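PDB 2F6K: metal-dependent hydrolase from Lactobacillus plantarum, which probably catalyses a metal-dependent decarboxylation of the aminocarboxymuconate semialdehyde type, as a manganese-binding member of the amidohydrolase family. Local coordinates for residues A[40-54]-A[83-95]. Sequence-based numbering, arbitrary orientation.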
loop_
_atom_site.group_PDB
_atom_site.type_symbol
_atom_site.label_atom_id
_atom_site.label_comp_id
_atom_site.label_asym_id
_atom_site.label_seq_id
_atom_site.Cartn_x
_atom_site.Cartn_y
_atom_site.Cartn_z
ATOM N N THR A 40 10.784 15.481 -33.103
ATOM C CA THR A 40 10.864 16.682 -32.279
ATOM C C THR A 40 11.229 17.903 -33.139
ATOM O O THR A 40 10.606 18.969 -33.061
ATOM C CB THR A 40 11.945 16.527 -31.186
ATOM O OG1 THR A 40 11.559 15.495 -30.271
ATOM C CG2 THR A 40 12.152 17.846 -30.434
ATOM N N LEU A 41 12.266 17.738 -33.951
ATOM C CA LEU A 41 12.723 18.809 -34.817
ATOM C C LEU A 41 11.641 19.309 -35.787
ATOM O O LEU A 41 11.476 20.518 -35.975
ATOM C CB LEU A 41 13.968 18.352 -35.587
ATOM C CG LEU A 41 15.241 18.199 -34.746
ATOM C CD1 LEU A 41 16.303 17.425 -35.534
ATOM C CD2 LEU A 41 15.749 19.584 -34.334
ATOM N N ASN A 42 10.909 18.392 -36.410
ATOM C CA ASN A 42 9.848 18.790 -37.331
ATOM C C ASN A 42 8.718 19.474 -36.539
ATOM O O ASN A 42 8.075 20.412 -37.031
ATOM C CB ASN A 42 9.317 17.567 -38.079
ATOM C CG ASN A 42 8.416 17.940 -39.232
ATOM O OD1 ASN A 42 8.886 18.458 -40.235
ATOM N ND2 ASN A 42 7.115 17.686 -39.095
ATOM N N PHE A 43 8.468 19.012 -35.313
ATOM C CA PHE A 43 7.435 19.640 -34.490
ATOM C C PHE A 43 7.856 21.079 -34.185
ATOM O O PHE A 43 7.025 21.996 -34.149
ATOM C CB PHE A 43 7.246 18.900 -33.168
ATOM C CG PHE A 43 6.234 19.545 -32.250
ATOM C CD1 PHE A 43 4.865 19.373 -32.465
ATOM C CD2 PHE A 43 6.647 20.312 -31.160
ATOM C CE1 PHE A 43 3.920 19.954 -31.602
ATOM C CE2 PHE A 43 5.714 20.897 -30.290
ATOM C CZ PHE A 43 4.348 20.715 -30.512
HETATM N N MSE A 44 9.151 21.269 -33.956
HETATM C CA MSE A 44 9.694 22.588 -33.649
HETATM C C MSE A 44 9.527 23.556 -34.816
HETATM O O MSE A 44 9.148 24.709 -34.612
HETATM C CB MSE A 44 11.167 22.468 -33.260
HETATM C CG MSE A 44 11.375 21.869 -31.879
HETATM SE SE MSE A 44 13.234 21.465 -31.513
HETATM C CE MSE A 44 13.899 23.282 -31.351
ATOM N N ARG A 45 9.812 23.099 -36.034
ATOM C CA ARG A 45 9.647 23.968 -37.199
ATOM C C ARG A 45 8.173 24.336 -37.380
ATOM O O ARG A 45 7.838 25.498 -37.623
ATOM C CB ARG A 45 10.160 23.289 -38.472
ATOM C CG ARG A 45 11.657 23.023 -38.486
ATOM C CD ARG A 45 12.100 22.407 -39.809
ATOM N NE ARG A 45 12.772 21.121 -39.629
ATOM C CZ ARG A 45 12.217 19.950 -39.914
ATOM N NH1 ARG A 45 10.989 19.906 -40.397
ATOM N NH2 ARG A 45 12.878 18.824 -39.695
ATOM N N ASP A 46 7.294 23.347 -37.239
ATOM C CA ASP A 46 5.859 23.571 -37.405
ATOM C C ASP A 46 5.185 24.380 -36.303
ATOM O O ASP A 46 4.039 24.792 -36.461
ATOM C CB ASP A 46 5.125 22.236 -37.548
ATOM C CG ASP A 46 5.567 21.452 -38.768
ATOM O OD1 ASP A 46 6.072 22.067 -39.736
ATOM O OD2 ASP A 46 5.396 20.215 -38.764
ATOM N N ASN A 47 5.879 24.612 -35.192
ATOM C CA ASN A 47 5.277 25.356 -34.087
ATOM C C ASN A 47 6.090 26.537 -33.578
ATOM O O ASN A 47 5.924 26.970 -32.438
ATOM C CB ASN A 47 4.973 24.395 -32.947
ATOM C CG ASN A 47 3.867 23.424 -33.302
ATOM O OD1 ASN A 47 2.687 23.777 -33.267
ATOM N ND2 ASN A 47 4.243 22.201 -33.670
ATOM N N ASP A 48 6.963 27.057 -34.434
ATOM C CA ASP A 48 7.798 28.203 -34.103
ATOM C C ASP A 48 8.589 28.038 -32.798
ATOM O O ASP A 48 8.621 28.928 -31.938
ATOM C CB ASP A 48 6.934 29.470 -34.057
ATOM C CG ASP A 48 7.761 30.750 -34.107
ATOM O OD1 ASP A 48 8.777 30.775 -34.840
ATOM O OD2 ASP A 48 7.390 31.736 -33.425
ATOM N N ILE A 49 9.228 26.883 -32.661
ATOM C CA ILE A 49 10.051 26.599 -31.498
ATOM C C ILE A 49 11.487 26.600 -31.994
ATOM O O ILE A 49 11.847 25.813 -32.868
ATOM C CB ILE A 49 9.714 25.231 -30.897
ATOM C CG1 ILE A 49 8.264 25.236 -30.410
ATOM C CG2 ILE A 49 10.664 24.921 -29.744
ATOM C CD1 ILE A 49 7.801 23.909 -29.842
ATOM N N SER A 50 12.307 27.492 -31.449
ATOM C CA SER A 50 13.693 27.578 -31.888
ATOM C C SER A 50 14.625 26.750 -31.030
ATOM O O SER A 50 15.732 26.433 -31.448
ATOM C CB SER A 50 14.177 29.033 -31.880
ATOM O OG SER A 50 14.177 29.561 -30.562
ATOM N N TYR A 51 14.185 26.388 -29.832
ATOM C CA TYR A 51 15.054 25.617 -28.954
ATOM C C TYR A 51 14.275 24.751 -27.972
ATOM O O TYR A 51 13.321 25.218 -27.339
ATOM C CB TYR A 51 15.967 26.579 -28.184
ATOM C CG TYR A 51 17.160 25.924 -27.529
ATOM C CD1 TYR A 51 18.221 25.449 -28.298
ATOM C CD2 TYR A 51 17.242 25.803 -26.139
ATOM C CE1 TYR A 51 19.338 24.876 -27.707
ATOM C CE2 TYR A 51 18.358 25.229 -25.531
ATOM C CZ TYR A 51 19.403 24.770 -26.324
ATOM O OH TYR A 51 20.519 24.209 -25.744
ATOM N N SER A 52 14.698 23.496 -27.839
ATOM C CA SER A 52 14.056 22.552 -26.925
ATOM C C SER A 52 15.059 21.971 -25.926
ATOM O O SER A 52 16.151 21.537 -26.317
ATOM C CB SER A 52 13.434 21.379 -27.703
ATOM O OG SER A 52 12.400 21.785 -28.583
ATOM N N ILE A 53 14.704 21.961 -24.644
ATOM C CA ILE A 53 15.590 21.368 -23.654
ATOM C C ILE A 53 15.060 19.968 -23.377
ATOM O O ILE A 53 14.140 19.794 -22.587
ATOM C CB ILE A 53 15.629 22.154 -22.329
ATOM C CG1 ILE A 53 16.262 23.529 -22.550
ATOM C CG2 ILE A 53 16.457 21.378 -21.295
ATOM C CD1 ILE A 53 15.410 24.485 -23.328
ATOM N N LEU A 54 15.646 18.972 -24.032
ATOM C CA LEU A 54 15.212 17.591 -23.877
ATOM C C LEU A 54 15.463 16.979 -22.499
ATOM O O LEU A 54 16.434 17.313 -21.811
ATOM C CB LEU A 54 15.879 16.729 -24.947
ATOM C CG LEU A 54 15.537 17.096 -26.393
ATOM C CD1 LEU A 54 16.491 16.389 -27.327
ATOM C CD2 LEU A 54 14.087 16.717 -26.714
ATOM N N LEU A 83 22.892 14.645 -29.076
ATOM C CA LEU A 83 21.904 15.444 -29.788
ATOM C C LEU A 83 22.271 16.929 -29.696
ATOM O O LEU A 83 22.098 17.686 -30.654
ATOM C CB LEU A 83 20.506 15.212 -29.201
ATOM C CG LEU A 83 19.803 13.896 -29.568
ATOM C CD1 LEU A 83 18.604 13.673 -28.652
ATOM C CD2 LEU A 83 19.360 13.926 -31.033
ATOM N N ALA A 84 22.785 17.346 -28.545
ATOM C CA ALA A 84 23.167 18.738 -28.372
ATOM C C ALA A 84 24.360 19.059 -29.284
ATOM O O ALA A 84 24.491 20.178 -29.791
ATOM C CB ALA A 84 23.511 19.010 -26.912
ATOM N N GLN A 85 25.224 18.073 -29.504
ATOM C CA GLN A 85 26.374 18.284 -30.375
ATOM C C GLN A 85 25.976 18.242 -31.845
ATOM O O GLN A 85 26.596 18.886 -32.677
ATOM C CB GLN A 85 27.457 17.230 -30.115
ATOM C CG GLN A 85 28.137 17.354 -28.765
ATOM C CD GLN A 85 29.058 16.182 -28.460
ATOM O OE1 GLN A 85 29.675 16.126 -27.397
ATOM N NE2 GLN A 85 29.150 15.236 -29.395
ATOM N N GLN A 86 24.939 17.482 -32.166
ATOM C CA GLN A 86 24.495 17.380 -33.544
ATOM C C GLN A 86 23.591 18.559 -33.938
ATOM O O GLN A 86 23.595 18.993 -35.089
ATOM C CB GLN A 86 23.772 16.053 -33.740
ATOM C CG GLN A 86 23.549 15.698 -35.199
ATOM C CD GLN A 86 22.947 14.306 -35.399
ATOM O OE1 GLN A 86 22.802 13.528 -34.451
ATOM N NE2 GLN A 86 22.603 13.987 -36.647
ATOM N N TYR A 87 22.817 19.072 -32.984
ATOM C CA TYR A 87 21.937 20.208 -33.249
ATOM C C TYR A 87 22.104 21.270 -32.166
ATOM O O TYR A 87 21.160 21.596 -31.445
ATOM C CB TYR A 87 20.480 19.755 -33.303
ATOM C CG TYR A 87 20.232 18.637 -34.282
ATOM C CD1 TYR A 87 20.444 17.315 -33.915
ATOM C CD2 TYR A 87 19.830 18.904 -35.589
ATOM C CE1 TYR A 87 20.267 16.278 -34.826
ATOM C CE2 TYR A 87 19.650 17.873 -36.517
ATOM C CZ TYR A 87 19.874 16.562 -36.124
ATOM O OH TYR A 87 19.723 15.525 -37.015
ATOM N N PRO A 88 23.310 21.840 -32.056
ATOM C CA PRO A 88 23.639 22.870 -31.063
ATOM C C PRO A 88 22.612 23.997 -30.965
ATOM O O PRO A 88 22.353 24.519 -29.883
ATOM C CB PRO A 88 25.000 23.391 -31.537
ATOM C CG PRO A 88 25.586 22.219 -32.280
ATOM C CD PRO A 88 24.396 21.704 -33.045
ATOM N N ASP A 89 22.026 24.369 -32.095
ATOM C CA ASP A 89 21.063 25.451 -32.094
ATOM C C ASP A 89 19.603 25.072 -31.876
ATOM O O ASP A 89 18.788 25.948 -31.607
ATOM C CB ASP A 89 21.202 26.256 -33.382
ATOM C CG ASP A 89 22.592 26.865 -33.538
ATOM O OD1 ASP A 89 23.030 27.598 -32.617
ATOM O OD2 ASP A 89 23.242 26.608 -34.579
ATOM N N GLN A 90 19.267 23.787 -31.985
ATOM C CA GLN A 90 17.886 23.351 -31.781
ATOM C C GLN A 90 17.683 22.542 -30.509
ATOM O O GLN A 90 16.655 22.680 -29.847
ATOM C CB GLN A 90 17.386 22.493 -32.949
ATOM C CG GLN A 90 17.044 23.238 -34.209
ATOM C CD GLN A 90 18.262 23.655 -34.974
ATOM O OE1 GLN A 90 19.071 22.821 -35.379
ATOM N NE2 GLN A 90 18.408 24.955 -35.181
ATOM N N LEU A 91 18.660 21.707 -30.161
ATOM C CA LEU A 91 18.515 20.845 -28.999
ATOM C C LEU A 91 19.545 20.908 -27.882
ATOM O O LEU A 91 20.752 20.936 -28.115
ATOM C CB LEU A 91 18.434 19.398 -29.470
ATOM C CG LEU A 91 17.448 19.088 -30.589
ATOM C CD1 LEU A 91 17.579 17.628 -30.983
ATOM C CD2 LEU A 91 16.042 19.397 -30.124
ATOM N N GLY A 92 19.031 20.895 -26.659
ATOM C CA GLY A 92 19.855 20.882 -25.466
ATOM C C GLY A 92 19.283 19.750 -24.622
ATOM O O GLY A 92 18.335 19.076 -25.041
ATOM N N TYR A 93 19.833 19.516 -23.437
ATOM C CA TYR A 93 19.294 18.447 -22.618
ATOM C C TYR A 93 19.594 18.568 -21.142
ATOM O O TYR A 93 20.562 19.220 -20.732
ATOM C CB TYR A 93 19.806 17.089 -23.098
ATOM C CG TYR A 93 21.196 16.734 -22.608
ATOM C CD1 TYR A 93 22.328 17.410 -23.082
ATOM C CD2 TYR A 93 21.384 15.705 -21.684
ATOM C CE1 TYR A 93 23.616 17.060 -22.650
ATOM C CE2 TYR A 93 22.661 15.349 -21.247
ATOM C CZ TYR A 93 23.771 16.027 -21.734
ATOM O OH TYR A 93 25.031 15.653 -21.317
ATOM N N LEU A 94 18.733 17.921 -20.361
ATOM C CA LEU A 94 18.858 17.841 -18.917
ATOM C C LEU A 94 19.256 16.388 -18.643
ATOM O O LEU A 94 18.644 15.455 -19.167
ATOM C CB LEU A 94 17.521 18.148 -18.246
ATOM C CG LEU A 94 17.022 19.586 -18.350
ATOM C CD1 LEU A 94 15.645 19.678 -17.705
ATOM C CD2 LEU A 94 18.015 20.528 -17.672
ATOM N N ALA A 95 20.279 16.192 -17.825
ATOM C CA ALA A 95 20.735 14.848 -17.524
ATOM C C ALA A 95 19.868 14.133 -16.488
ATOM O O ALA A 95 19.317 14.763 -15.578
ATOM C CB ALA A 95 22.169 14.892 -17.044
HETATM O O HOH W 1 22.510 22.858 -27.632
#
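Leu41 lies over one face of the Tyr87 ring in a CH-pi contact, with CD1 of Leu41 3.8 Å from the ring centroid. The amide oxygen of Gln90 lies at the edge of that ring, in its plane. The Tyr51 ring has the backbone oxygens of Pro88 and Asp89 near its plane at one edge. With chi1 at -164°, its CG is anti to the backbone N, and the ring reaches across to 83-95. There Tyr51 OH comes within 3.4 Å of Gly92 CA. A water accepts from this hydroxyl and donates to the carbonyls of Pro88 and Leu91. The other branch of Leu41, CD2, meets Gln90 CB at 3.6 Å. The selenium of Met44 rests on Leu91 CD2. Leu54 CD1 touches CD1 of Leu83 and CD1 of Leu91. Four backbone hydrogen bonds, including Ser52 N to Gln90 O at 2.9 Å, pair the strands in parallel. Ile53, on the sheet face opposite Leu54 and Leu91, touches Leu94 CG with CG2 at 3.5 Å. Strands 49-55 and 91-95 are joined by helix 66-86 in a beta-alpha-beta unit of the TIM barrel. Helix 37-46 packs against the Leu91 side, while strands 3-9 and 120-124 flank the pair.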